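Local coordinates for protein lysin (Enterococcus phage IMEEF1, PDB 6IST) that probably cleaves the peptidoglycan of enterococcal cell walls through a calcium-binding CHAP domain of the cysteine peptidase type, at residues Val2-Asn5 with Asp6-Tyr10; Thr70-Lys73 with Ala74-Met78. All blocks are in the same frame, centred on the assembly; numbering follows the deposited sequence.

Contact 1. Residues Val2-Asn5 with Asp6-Tyr10; sequences VKLN and DVLSY
Leu4 and Leu8 lie one turn apart on the same face of helix 4-13, and their branched ends make the tight part of this contact. CG of Leu4 sits 3.7 Å from CD1 of Leu8, with Leu4 CD1 nearly as close to Leu8 CG. Leu4 sends its CG opposite the backbone N (chi1 171°), whereas Leu8 folds its CG back beside its own N (chi1 -61°), which lets the two isobutyl groups meet although Leu4 CB starts off away from residues 6-10. Beneath them Leu8 N gives a nearly straight hydrogen bond of 2.9 Å to Leu4 O. Val7 is buried: its CG2 touches CG1 of Val2 at 4.1 Å and its side chain packs on Val36 and Phe40 of helix 29-41, a place suited to a compact branched residue.

The other side is polar and wet. The carboxylate of Asp6 reaches the first turn through two waters, one donating to OD2 and accepting from Lys3 N, the other donating to OD1 and accepting from Asn5 ND2; OD2 also lies 3.4 Å from Lys3 CB. Both carboxylate oxygens are thus engaged, and the negative charge would suit the positive end of the helix dipole. Lys3 O receives weak hydrogen bonds from Asp6 N and Val7 N. Together these features mark an amphipathic helix N-terminus, with Lys3 at the N-cap position.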
# COMPACT_ATOMS: atom_id res chain seq x y z
N VAL C 2 -6.26 -16.60 -1.62
CA VAL C 2 -7.71 -16.53 -1.81
C VAL C 2 -8.33 -17.86 -2.22
O VAL C 2 -7.83 -18.55 -3.09
CB VAL C 2 -8.11 -15.42 -2.80
CG1 VAL C 2 -9.62 -15.43 -3.03
CG2 VAL C 2 -7.66 -14.10 -2.22
N LYS C 3 -9.43 -18.20 -1.58
CA LYS C 3 -10.11 -19.44 -1.83
C LYS C 3 -11.25 -19.22 -2.90
O LYS C 3 -12.13 -18.38 -2.76
CB LYS C 3 -10.58 -19.98 -0.50
CG LYS C 3 -11.39 -21.24 -0.56
CD LYS C 3 -10.69 -22.43 -1.23
CE LYS C 3 -11.72 -23.44 -1.77
NZ LYS C 3 -11.72 -23.54 -3.25
N LEU C 4 -11.23 -20.05 -3.90
CA LEU C 4 -12.19 -20.00 -4.97
C LEU C 4 -13.62 -20.10 -4.43
O LEU C 4 -14.50 -19.38 -4.86
CB LEU C 4 -11.92 -21.12 -5.95
CG LEU C 4 -13.03 -21.27 -6.96
CD1 LEU C 4 -13.10 -20.02 -7.84
CD2 LEU C 4 -12.75 -22.55 -7.73
N ASN C 5 -13.86 -20.98 -3.48
CA ASN C 5 -15.19 -21.13 -2.89
C ASN C 5 -15.69 -19.88 -2.23
O ASN C 5 -16.87 -19.63 -2.24
CB ASN C 5 -15.27 -22.28 -1.86
CG ASN C 5 -16.69 -22.44 -1.33
OD1 ASN C 5 -17.62 -22.72 -2.10
ND2 ASN C 5 -16.87 -22.17 -0.03
N ASP C 6 -14.80 -19.07 -1.67
CA ASP C 6 -15.22 -17.81 -1.09
C ASP C 6 -15.72 -16.86 -2.14
O ASP C 6 -16.78 -16.25 -1.98
CB ASP C 6 -14.09 -17.18 -0.26
CG ASP C 6 -13.79 -17.99 1.01
OD1 ASP C 6 -14.77 -18.56 1.52
OD2 ASP C 6 -12.62 -18.09 1.47
N VAL C 7 -14.97 -16.73 -3.23
CA VAL C 7 -15.45 -15.91 -4.32
C VAL C 7 -16.77 -16.40 -4.90
O VAL C 7 -17.67 -15.66 -5.05
CB VAL C 7 -14.42 -15.80 -5.42
CG1 VAL C 7 -14.98 -15.09 -6.61
CG2 VAL C 7 -13.26 -15.01 -4.86
N LEU C 8 -16.88 -17.68 -5.14
CA LEU C 8 -18.10 -18.16 -5.74
C LEU C 8 -19.31 -18.05 -4.83
O LEU C 8 -20.40 -17.77 -5.29
CB LEU C 8 -17.95 -19.62 -6.18
CG LEU C 8 -16.85 -19.88 -7.24
CD1 LEU C 8 -16.67 -21.36 -7.48
CD2 LEU C 8 -17.21 -19.12 -8.50
N SER C 9 -19.11 -18.29 -3.55
CA SER C 9 -20.20 -18.04 -2.59
C SER C 9 -20.69 -16.59 -2.65
O SER C 9 -21.85 -16.31 -2.76
CB SER C 9 -19.75 -18.41 -1.20
OG SER C 9 -20.81 -18.16 -0.33
N TYR C 10 -19.75 -15.67 -2.61
CA TYR C 10 -20.07 -14.25 -2.65
C TYR C 10 -20.78 -13.87 -3.95
O TYR C 10 -21.86 -13.25 -3.94
CB TYR C 10 -18.79 -13.42 -2.45
CG TYR C 10 -19.08 -11.95 -2.51
CD1 TYR C 10 -19.68 -11.28 -1.47
CD2 TYR C 10 -18.78 -11.25 -3.65
CE1 TYR C 10 -19.99 -9.91 -1.54
CE2 TYR C 10 -19.06 -9.88 -3.75
CZ TYR C 10 -19.68 -9.23 -2.71
OH TYR C 10 -19.95 -7.86 -2.88
O HOH W 1 -10.67 -16.48 0.60
O HOH W 2 -14.88 -21.37 1.42

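Contact 2. Residues Thr70-Lys73 with Ala74-Met78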
# COMPACT_ATOMS: atom_id res chain seq x y z
N THR C 70 -13.97 -24.28 -23.31
CA THR C 70 -13.32 -25.24 -22.45
C THR C 70 -12.09 -24.69 -21.77
O THR C 70 -11.62 -25.32 -20.88
CB THR C 70 -12.97 -26.57 -23.15
OG1 THR C 70 -11.98 -26.32 -24.17
CG2 THR C 70 -14.22 -27.19 -23.82
N GLN C 71 -11.57 -23.53 -22.17
CA GLN C 71 -10.50 -22.91 -21.48
C GLN C 71 -10.94 -22.12 -20.20
O GLN C 71 -10.09 -21.62 -19.50
CB GLN C 71 -9.76 -21.92 -22.43
CG GLN C 71 -9.17 -22.55 -23.68
CD GLN C 71 -8.59 -21.49 -24.62
OE1 GLN C 71 -9.28 -21.02 -25.49
NE2 GLN C 71 -7.36 -21.05 -24.36
N ILE C 72 -12.25 -21.91 -19.99
CA ILE C 72 -12.79 -21.06 -18.94
C ILE C 72 -12.82 -21.93 -17.70
O ILE C 72 -13.25 -23.11 -17.78
CB ILE C 72 -14.21 -20.54 -19.24
CG1 ILE C 72 -14.11 -19.56 -20.42
CG2 ILE C 72 -14.82 -19.80 -18.06
CD1 ILE C 72 -15.44 -19.31 -21.12
N LYS C 73 -12.31 -21.37 -16.63
CA LYS C 73 -12.35 -22.00 -15.31
C LYS C 73 -13.21 -21.20 -14.37
O LYS C 73 -13.29 -19.95 -14.45
CB LYS C 73 -10.93 -22.10 -14.73
CG LYS C 73 -9.97 -22.91 -15.53
CD LYS C 73 -10.17 -24.39 -15.40
CE LYS C 73 -9.20 -25.15 -16.32
NZ LYS C 73 -9.26 -26.64 -16.15
N ALA C 74 -13.81 -21.87 -13.39
CA ALA C 74 -14.58 -21.17 -12.41
C ALA C 74 -13.72 -20.15 -11.66
O ALA C 74 -12.53 -20.40 -11.42
CB ALA C 74 -15.20 -22.17 -11.44
N GLY C 75 -14.25 -18.95 -11.56
CA GLY C 75 -13.63 -17.84 -10.82
C GLY C 75 -12.82 -16.92 -11.75
O GLY C 75 -12.27 -15.91 -11.28
N ASP C 76 -12.85 -17.23 -13.02
CA ASP C 76 -12.24 -16.39 -14.08
C ASP C 76 -13.09 -15.14 -14.23
O ASP C 76 -14.31 -15.18 -14.04
CB ASP C 76 -12.23 -17.08 -15.40
CG ASP C 76 -11.05 -18.06 -15.58
OD1 ASP C 76 -10.12 -18.05 -14.73
OD2 ASP C 76 -11.05 -18.75 -16.64
N VAL C 77 -12.43 -14.02 -14.51
CA VAL C 77 -13.11 -12.78 -14.90
C VAL C 77 -13.22 -12.85 -16.43
O VAL C 77 -12.22 -12.97 -17.12
CB VAL C 77 -12.29 -11.54 -14.48
CG1 VAL C 77 -12.92 -10.29 -15.11
CG2 VAL C 77 -12.14 -11.41 -12.98
N MET C 78 -14.44 -12.80 -16.98
CA MET C 78 -14.71 -12.91 -18.37
C MET C 78 -14.66 -11.57 -18.98
O MET C 78 -15.11 -10.56 -18.39
CB MET C 78 -16.13 -13.43 -18.55
CG MET C 78 -16.37 -14.77 -17.96
SD MET C 78 -15.40 -16.12 -18.56
CE MET C 78 -15.43 -15.77 -20.36
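A type II beta turn from Lys73 to Asp76 leads the chain into strand 77-80 of the antiparallel sheet of the CHAP domain. Its closing bond runs from Asp76 N to Lys73 O, 3.1 Å. Ala74 and Gly75 occupy the two corner positions. Gly75 has a positive phi of 96°, a backbone shape that glycine adopts easily because it has no CB, while Ala74, whose CB points away overall though it still touches Lys73, keeps its corner small.

The side chain of Asp76 reaches back across the turn. With CG set beside its own backbone N (chi1 -83°), the carboxylate comes back alongside the backbone of Lys73, whose N-H points almost straight at OD2 over 2.9 Å. The donor N lies above the carboxylate plane, 61° out of it. OD2 also forms a salt bridge with Arg137, which in turn bonds to Gln71 O; this buried acid is therefore shared between the turn and strand 132-137, and the guanidinium would be expected to stabilise its charge. Lys73 suits the outer side, its long chain leading away from the turn at the exposed surface.

Apolar residues occupy the inner side, where Ile72 and Met78 also pack on Phe104 of strand 103-108. Their side chains cross at about a right angle. Met78, bent at chi2 and chi3, curls its thioether end back toward Ile72, placing SD 3.8 Å from Ile72 CG2 and the terminal methyl CE 3.6 Å from Ile72 CD1.

Contacts 1 and 2 have centres about 14 Å apart and meet directly: the leucine face of helix 4-13 rests on the turn before strand 77-80. Leu4 CD1 lies 3.6 Å from Ala74 O and 3.7 Å from Gly75 CA, while Leu8 CD1 comes within 4.3 Å of Ala74 CB. Small residues at the turn corners let the leucines approach the backbone. Tyr140 bridges the two, packing on Leu4 and giving its OH to a hydrogen bond with Gly75 O. Both contacts lie away from the calcium site; in contact 2 the side chain of Met78 lies near, without touching, Cys29, His90 and Asp108, whose placement is consistent with a Cys-His-Asp triad.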